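Local coordinates for protein transcription termination factor NusA (Planctomyces limnophilus, PDB 4MTN) that probably takes part in both transcription termination and antitermination, binding the core RNA polymerase and the nascent RNA, at residues A134-R138 / S139-P143; P176-V179 / R180-E184; G366-T369 / Q370-D374. One frame throughout, in Å; residues are numbered along the deposited sequence.

Interaction 1. Residues A134-R138 / S139-P143; sequences AILPR and SEMIP
Leu-136 sets its CG opposite its own backbone N (chi1 177°), and Met-141, a selenomethionine, swings its CG round beside its own N (chi1 -75°). The two side chains cross at a slant, with Leu-136 CG 3.7 Å from Met-141 CG. Both methyls of Leu-136 take part. CD2 also meets Met-141 CG, while Leu-136 CD1 lies 3.8 Å from Glu-140 CB. The chain can make these contacts because it turns straight after the strand. Glu-140 N donates to Pro-137 O at 3.2 Å, and Met-141 N donates to Arg-138 O at 3.0 Å. The Pro-137 ring lies against the aliphatic part of Glu-140, with Pro-137 CG 3.7 Å from Glu-140 CG. Beyond it the Glu-140 carboxylate bonds through OE1 to Ser-172 OG, at the end of strand 167-172. Replacing Leu-136 by an alanine would probably leave Met-141 CG without its apolar neighbour, take one from Glu-140 CB and open a gap beside the turn. Leu-136 also touches Arg-173, and Met-141 rests on Ile-125 of a neighbouring strand. The arrangement is a strand running into two overlapping turns, at the end of strand 133-137 in the S1 RNA-binding domain, a member of the OB clan.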
loop_
_atom_site.group_PDB
_atom_site.type_symbol
_atom_site.label_atom_id
_atom_site.label_comp_id
_atom_site.label_asym_id
_atom_site.label_seq_id
_atom_site.Cartn_x
_atom_site.Cartn_y
_atom_site.Cartn_z
ATOM N N ALA A 134 6.357 7.124 -16.372
ATOM C CA ALA A 134 6.097 6.721 -14.995
ATOM C C ALA A 134 7.383 6.229 -14.343
ATOM O O ALA A 134 8.275 5.721 -15.023
ATOM C CB ALA A 134 5.028 5.644 -14.948
ATOM N N ILE A 135 7.482 6.384 -13.027
ATOM C CA ILE A 135 8.680 5.956 -12.318
ATOM C C ILE A 135 8.397 4.808 -11.353
ATOM O O ILE A 135 7.355 4.768 -10.697
ATOM C CB ILE A 135 9.332 7.128 -11.547
ATOM C CG1 ILE A 135 8.322 7.812 -10.620
ATOM C CG2 ILE A 135 9.928 8.137 -12.517
ATOM C CD1 ILE A 135 8.422 7.381 -9.167
ATOM N N LEU A 136 9.334 3.868 -11.289
ATOM C CA LEU A 136 9.274 2.775 -10.329
ATOM C C LEU A 136 10.426 2.908 -9.334
ATOM O O LEU A 136 11.579 2.649 -9.677
ATOM C CB LEU A 136 9.332 1.428 -11.051
ATOM C CG LEU A 136 9.360 0.153 -10.206
ATOM C CD1 LEU A 136 8.091 0.018 -9.381
ATOM C CD2 LEU A 136 9.555 -1.070 -11.094
ATOM N N PRO A 137 10.116 3.318 -8.095
ATOM C CA PRO A 137 11.126 3.514 -7.050
ATOM C C PRO A 137 11.652 2.199 -6.476
ATOM O O PRO A 137 11.022 1.158 -6.664
ATOM C CB PRO A 137 10.372 4.312 -5.983
ATOM C CG PRO A 137 8.948 3.931 -6.170
ATOM C CD PRO A 137 8.767 3.704 -7.643
ATOM N N ARG A 138 12.793 2.260 -5.792
ATOM C CA ARG A 138 13.407 1.085 -5.173
ATOM C C ARG A 138 12.448 0.315 -4.275
ATOM O O ARG A 138 12.340 -0.908 -4.373
ATOM C CB ARG A 138 14.632 1.493 -4.350
ATOM C CG ARG A 138 15.938 1.515 -5.116
ATOM C CD ARG A 138 17.111 1.699 -4.164
ATOM N NE ARG A 138 17.029 2.964 -3.436
ATOM C CZ ARG A 138 17.897 3.961 -3.571
ATOM N NH1 ARG A 138 18.927 3.842 -4.396
ATOM N NH2 ARG A 138 17.741 5.076 -2.869
ATOM N N SER A 139 11.760 1.042 -3.399
ATOM C CA SER A 139 10.875 0.439 -2.407
ATOM C C SER A 139 9.763 -0.398 -3.033
ATOM O O SER A 139 9.275 -1.349 -2.424
ATOM C CB SER A 139 10.266 1.528 -1.521
ATOM O OG SER A 139 9.655 2.540 -2.303
ATOM N N GLU A 140 9.365 -0.035 -4.246
ATOM C CA GLU A 140 8.275 -0.717 -4.937
ATOM C C GLU A 140 8.761 -1.793 -5.908
ATOM O O GLU A 140 7.968 -2.379 -6.646
ATOM C CB GLU A 140 7.406 0.304 -5.671
ATOM C CG GLU A 140 6.791 1.344 -4.746
ATOM C CD GLU A 140 6.157 0.727 -3.509
ATOM O OE1 GLU A 140 5.398 -0.257 -3.648
ATOM O OE2 GLU A 140 6.420 1.226 -2.395
HETATM N N MSE A 141 10.066 -2.042 -5.910
HETATM C CA MSE A 141 10.672 -3.013 -6.816
HETATM C C MSE A 141 10.802 -4.398 -6.198
HETATM O O MSE A 141 11.019 -4.536 -4.995
HETATM C CB MSE A 141 12.054 -2.539 -7.264
HETATM C CG MSE A 141 12.040 -1.432 -8.294
HETATM SE SE MSE A 141 13.846 -0.902 -8.787
HETATM C CE MSE A 141 14.493 -2.623 -9.441
ATOM N N ILE A 142 10.652 -5.423 -7.031
ATOM C CA ILE A 142 10.963 -6.788 -6.628
ATOM C C ILE A 142 12.477 -6.987 -6.670
ATOM O O ILE A 142 13.095 -6.835 -7.724
ATOM C CB ILE A 142 10.274 -7.823 -7.535
ATOM C CG1 ILE A 142 8.756 -7.628 -7.512
ATOM C CG2 ILE A 142 10.643 -9.236 -7.107
ATOM C CD1 ILE A 142 8.000 -8.607 -8.385
ATOM N N PRO A 143 13.078 -7.323 -5.515
ATOM C CA PRO A 143 14.531 -7.418 -5.325
ATOM C C PRO A 143 15.255 -8.286 -6.355
ATOM O O PRO A 143 14.805 -9.388 -6.671
ATOM C CB PRO A 143 14.654 -8.039 -3.930
ATOM C CG PRO A 143 13.419 -7.612 -3.227
ATOM C CD PRO A 143 12.341 -7.614 -4.272
#

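Interaction 2. Residues P176-V179 / R180-E184; sequences PDFV and RRLLE
Leu-182 lays its CD1 methyl over one face of the Phe-178 ring, 3.9 Å from the ring centroid and 13° off the normal. This is a CH-pi contact made one helical turn apart. Phe-178 reaches it because its CG stands opposite the backbone N (chi1 -168°), which swings the ring alongside the next turn. A second apolar pair follows one residue on. Val-179 CG1 and Leu-183 CD1 meet at 3.8 Å, the two side chains side by side and pointing the same way. Both pairs are spaced i to i+4 on helix 176-186, whose backbone bonds hold them in step. Leu-182 N bonds to Phe-178 O at 3.1 Å, and Leu-183 N to Val-179 O at 2.9 Å. On another side of the helix Arg-181 grips Glu-184 side-on in a salt bridge. Arg-181 NE meets Glu-184 OE1 and Arg-181 NH2 meets Glu-184 OE2, both at 3.0 Å and both close to the guanidinium plane. The remaining nitrogen, NH1 of Arg-181, bonds to Gly-110 O, so the group is held at three points. Arg-180 reaches out to Ile-197 O through NH1. Leu-240 touches Phe-178, Val-179 and Leu-182, and Val-236 of helix 231-239 touches both leucines.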
loop_
_atom_site.group_PDB
_atom_site.type_symbol
_atom_site.label_atom_id
_atom_site.label_comp_id
_atom_site.label_asym_id
_atom_site.label_seq_id
_atom_site.Cartn_x
_atom_site.Cartn_y
_atom_site.Cartn_z
ATOM N N PRO A 176 0.944 -5.846 -2.965
ATOM C CA PRO A 176 0.039 -6.999 -2.955
ATOM C C PRO A 176 -0.947 -6.982 -4.120
ATOM O O PRO A 176 -1.260 -8.037 -4.668
ATOM C CB PRO A 176 -0.694 -6.853 -1.622
ATOM C CG PRO A 176 0.283 -6.160 -0.746
ATOM C CD PRO A 176 1.043 -5.214 -1.636
ATOM N N ASP A 177 -1.414 -5.797 -4.502
ATOM C CA ASP A 177 -2.374 -5.666 -5.593
ATOM C C ASP A 177 -1.841 -6.227 -6.908
ATOM O O ASP A 177 -2.620 -6.645 -7.762
ATOM C CB ASP A 177 -2.774 -4.202 -5.786
ATOM C CG ASP A 177 -3.703 -3.703 -4.698
ATOM O OD1 ASP A 177 -4.251 -4.540 -3.950
ATOM O OD2 ASP A 177 -3.890 -2.473 -4.595
ATOM N N PHE A 178 -0.521 -6.237 -7.072
ATOM C CA PHE A 178 0.083 -6.780 -8.286
ATOM C C PHE A 178 -0.206 -8.273 -8.410
ATOM O O PHE A 178 -0.541 -8.763 -9.489
ATOM C CB PHE A 178 1.593 -6.537 -8.304
ATOM C CG PHE A 178 2.235 -6.817 -9.637
ATOM C CD1 PHE A 178 1.519 -6.660 -10.812
ATOM C CD2 PHE A 178 3.547 -7.251 -9.712
ATOM C CE1 PHE A 178 2.103 -6.920 -12.038
ATOM C CE2 PHE A 178 4.138 -7.514 -10.936
ATOM C CZ PHE A 178 3.414 -7.349 -12.100
ATOM N N VAL A 179 -0.074 -8.990 -7.299
ATOM C CA VAL A 179 -0.367 -10.417 -7.265
ATOM C C VAL A 179 -1.849 -10.666 -7.511
ATOM O O VAL A 179 -2.226 -11.570 -8.260
ATOM C CB VAL A 179 0.041 -11.044 -5.918
ATOM C CG1 VAL A 179 -0.375 -12.505 -5.859
ATOM C CG2 VAL A 179 1.534 -10.902 -5.703
ATOM N N ARG A 180 -2.684 -9.848 -6.875
ATOM C CA ARG A 180 -4.133 -9.964 -6.995
ATOM C C ARG A 180 -4.584 -9.824 -8.445
ATOM O O ARG A 180 -5.439 -10.574 -8.911
ATOM C CB ARG A 180 -4.822 -8.913 -6.121
ATOM C CG ARG A 180 -6.336 -8.991 -6.126
ATOM C CD ARG A 180 -6.951 -7.876 -5.293
ATOM N NE ARG A 180 -6.761 -8.077 -3.860
ATOM C CZ ARG A 180 -7.657 -8.650 -3.061
ATOM N NH1 ARG A 180 -8.808 -9.081 -3.559
ATOM N NH2 ARG A 180 -7.403 -8.792 -1.767
ATOM N N ARG A 181 -3.996 -8.868 -9.157
ATOM C CA ARG A 181 -4.324 -8.648 -10.561
ATOM C C ARG A 181 -3.881 -9.822 -11.426
ATOM O O ARG A 181 -4.642 -10.311 -12.260
ATOM C CB ARG A 181 -3.675 -7.360 -11.074
ATOM C CG ARG A 181 -4.152 -6.078 -10.407
ATOM C CD ARG A 181 -5.573 -5.714 -10.803
ATOM N NE ARG A 181 -6.564 -6.291 -9.901
ATOM C CZ ARG A 181 -6.945 -5.734 -8.756
ATOM N NH1 ARG A 181 -6.415 -4.584 -8.365
ATOM N NH2 ARG A 181 -7.859 -6.329 -8.000
ATOM N N LEU A 182 -2.643 -10.264 -11.224
ATOM C CA LEU A 182 -2.071 -11.352 -12.009
ATOM C C LEU A 182 -2.854 -12.650 -11.837
ATOM O O LEU A 182 -3.006 -13.423 -12.785
ATOM C CB LEU A 182 -0.607 -11.571 -11.628
ATOM C CG LEU A 182 0.369 -10.485 -12.083
ATOM C CD1 LEU A 182 1.746 -10.725 -11.491
ATOM C CD2 LEU A 182 0.434 -10.431 -13.601
ATOM N N LEU A 183 -3.348 -12.884 -10.627
ATOM C CA LEU A 183 -4.166 -14.060 -10.356
ATOM C C LEU A 183 -5.496 -13.972 -11.095
ATOM O O LEU A 183 -6.006 -14.977 -11.594
ATOM C CB LEU A 183 -4.399 -14.220 -8.853
ATOM C CG LEU A 183 -3.201 -14.760 -8.067
ATOM C CD1 LEU A 183 -3.439 -14.672 -6.567
ATOM C CD2 LEU A 183 -2.904 -16.193 -8.477
ATOM N N GLU A 184 -6.047 -12.765 -11.167
ATOM C CA GLU A 184 -7.301 -12.535 -11.873
ATOM C C GLU A 184 -7.146 -12.811 -13.365
ATOM O O GLU A 184 -8.070 -13.293 -14.014
ATOM C CB GLU A 184 -7.792 -11.102 -11.650
ATOM C CG GLU A 184 -8.283 -10.823 -10.237
ATOM C CD GLU A 184 -8.499 -9.344 -9.970
ATOM O OE1 GLU A 184 -8.250 -8.528 -10.882
ATOM O OE2 GLU A 184 -8.916 -8.998 -8.844
#

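Interaction 3. Residues G366-T369 / Q370-D374; sequences GSLT and QEQAD
Gln-372 lays its amide end across Leu-368 at about a right angle, with Gln-372 OE1 3.4 Å from Leu-368 CD2. The same oxygen, Gln-372 OE1, accepts from Thr-369 N at 3.1 Å in a nearly straight bond. The donor is tilted 22° from the plane of the amide carbonyl. Gln-372 runs out extended beyond CG (chi2 176°), and this carries OE1 back past the start of the helix to that N-H. Thr-369 answers with its hydroxyl. Thr-369 OG1 accepts from Gln-372 N at 3.3 Å, a weak bond. The chi1 of Thr-369, 61°, puts OG1 between its own backbone N and carbonyl carbon, turned toward the first turn of the helix. Thr-369 OG1 is also a donor, to Glu-371 OE1 at 3.1 Å, and meets that oxygen from above the carboxylate plane. The hydroxyl is thus held by one N-H and one carboxylate oxygen. The first helical bond spanning the junction runs from Ala-373 N to Thr-369 O, at 3.2 Å. Behind the cap, Gln-370 and Ala-373 both touch Met-363 of helix 359-366. The reciprocal bonds of Thr-369 and Gln-372 make a capping box, with Thr-369 as N-cap of helix 370-399 in the helix-hairpin-helix domain.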
loop_
_atom_site.group_PDB
_atom_site.type_symbol
_atom_site.label_atom_id
_atom_site.label_comp_id
_atom_site.label_asym_id
_atom_site.label_seq_id
_atom_site.Cartn_x
_atom_site.Cartn_y
_atom_site.Cartn_z
ATOM N N GLY A 366 -9.278 -4.108 37.423
ATOM C CA GLY A 366 -8.739 -4.033 38.769
ATOM C C GLY A 366 -9.444 -3.045 39.678
ATOM O O GLY A 366 -8.987 -2.803 40.797
ATOM N N SER A 367 -10.555 -2.486 39.201
ATOM C CA SER A 367 -11.299 -1.463 39.934
ATOM C C SER A 367 -10.376 -0.319 40.343
ATOM O O SER A 367 -10.340 0.077 41.508
ATOM C CB SER A 367 -11.985 -2.063 41.164
ATOM O OG SER A 367 -12.883 -3.094 40.795
ATOM N N LEU A 368 -9.633 0.203 39.373
ATOM C CA LEU A 368 -8.602 1.198 39.642
ATOM C C LEU A 368 -8.963 2.568 39.083
ATOM O O LEU A 368 -9.685 2.677 38.092
ATOM C CB LEU A 368 -7.263 0.742 39.060
ATOM C CG LEU A 368 -6.758 -0.630 39.508
ATOM C CD1 LEU A 368 -5.545 -1.039 38.690
ATOM C CD2 LEU A 368 -6.429 -0.624 40.993
ATOM N N THR A 369 -8.454 3.612 39.727
ATOM C CA THR A 369 -8.666 4.978 39.266
ATOM C C THR A 369 -7.802 5.276 38.044
ATOM O O THR A 369 -7.050 4.418 37.582
ATOM C CB THR A 369 -8.348 6.000 40.370
ATOM O OG1 THR A 369 -6.974 5.877 40.755
ATOM C CG2 THR A 369 -9.230 5.762 41.586
ATOM N N GLN A 370 -7.915 6.493 37.527
ATOM C CA GLN A 370 -7.128 6.906 36.370
ATOM C C GLN A 370 -5.648 6.984 36.726
ATOM O O GLN A 370 -4.788 6.606 35.931
ATOM C CB GLN A 370 -7.615 8.257 35.840
ATOM C CG GLN A 370 -6.933 8.699 34.553
ATOM C CD GLN A 370 -7.339 7.856 33.358
ATOM O OE1 GLN A 370 -8.486 7.419 33.252
ATOM N NE2 GLN A 370 -6.398 7.622 32.450
ATOM N N GLU A 371 -5.360 7.474 37.928
ATOM C CA GLU A 371 -3.985 7.624 38.388
ATOM C C GLU A 371 -3.325 6.268 38.619
ATOM O O GLU A 371 -2.183 6.050 38.217
ATOM C CB GLU A 371 -3.934 8.456 39.674
ATOM C CG GLU A 371 -4.600 9.822 39.569
ATOM C CD GLU A 371 -6.090 9.771 39.846
ATOM O OE1 GLU A 371 -6.512 8.945 40.683
ATOM O OE2 GLU A 371 -6.840 10.554 39.226
ATOM N N GLN A 372 -4.052 5.362 39.266
ATOM C CA GLN A 372 -3.540 4.027 39.558
ATOM C C GLN A 372 -3.238 3.248 38.283
ATOM O O GLN A 372 -2.287 2.467 38.233
ATOM C CB GLN A 372 -4.538 3.247 40.417
ATOM C CG GLN A 372 -4.672 3.761 41.840
ATOM C CD GLN A 372 -5.732 3.016 42.628
ATOM O OE1 GLN A 372 -6.757 2.609 42.082
ATOM N NE2 GLN A 372 -5.485 2.828 43.920
ATOM N N ALA A 373 -4.051 3.464 37.255
ATOM C CA ALA A 373 -3.871 2.779 35.980
ATOM C C ALA A 373 -2.611 3.258 35.266
ATOM O O ALA A 373 -1.846 2.453 34.737
ATOM C CB ALA A 373 -5.090 2.981 35.094
ATOM N N ASP A 374 -2.405 4.571 35.259
ATOM C CA ASP A 374 -1.256 5.168 34.586
ATOM C C ASP A 374 0.054 4.748 35.244
ATOM O O ASP A 374 1.041 4.474 34.562
ATOM C CB ASP A 374 -1.371 6.693 34.577
ATOM C CG ASP A 374 -2.606 7.181 33.844
ATOM O OD1 ASP A 374 -3.069 6.480 32.919
ATOM O OD2 ASP A 374 -3.113 8.267 34.193
#

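The three contacts follow one another along the chain, and none touches another. Interaction 1 lies at the end of strand 133-137, in the sheet of the S1 domain. Interaction 2 lies on helix 176-186, soon after the last strand of that sheet, 167-172. Their centres are 16 Å apart and their nearest atoms about 5 Å. Leu-240 touches both places, on one side through Ile-142, on the other through helix 176-186. The loop after strand 133-137 and helix 176-186 thus meet at Leu-240, next to helix 231-239 in the KH range. Interaction 3 is remote, its centre 48 to 49 Å from the others, and starts the long helix 370-399. The spread fits an elongated chain of separate domains.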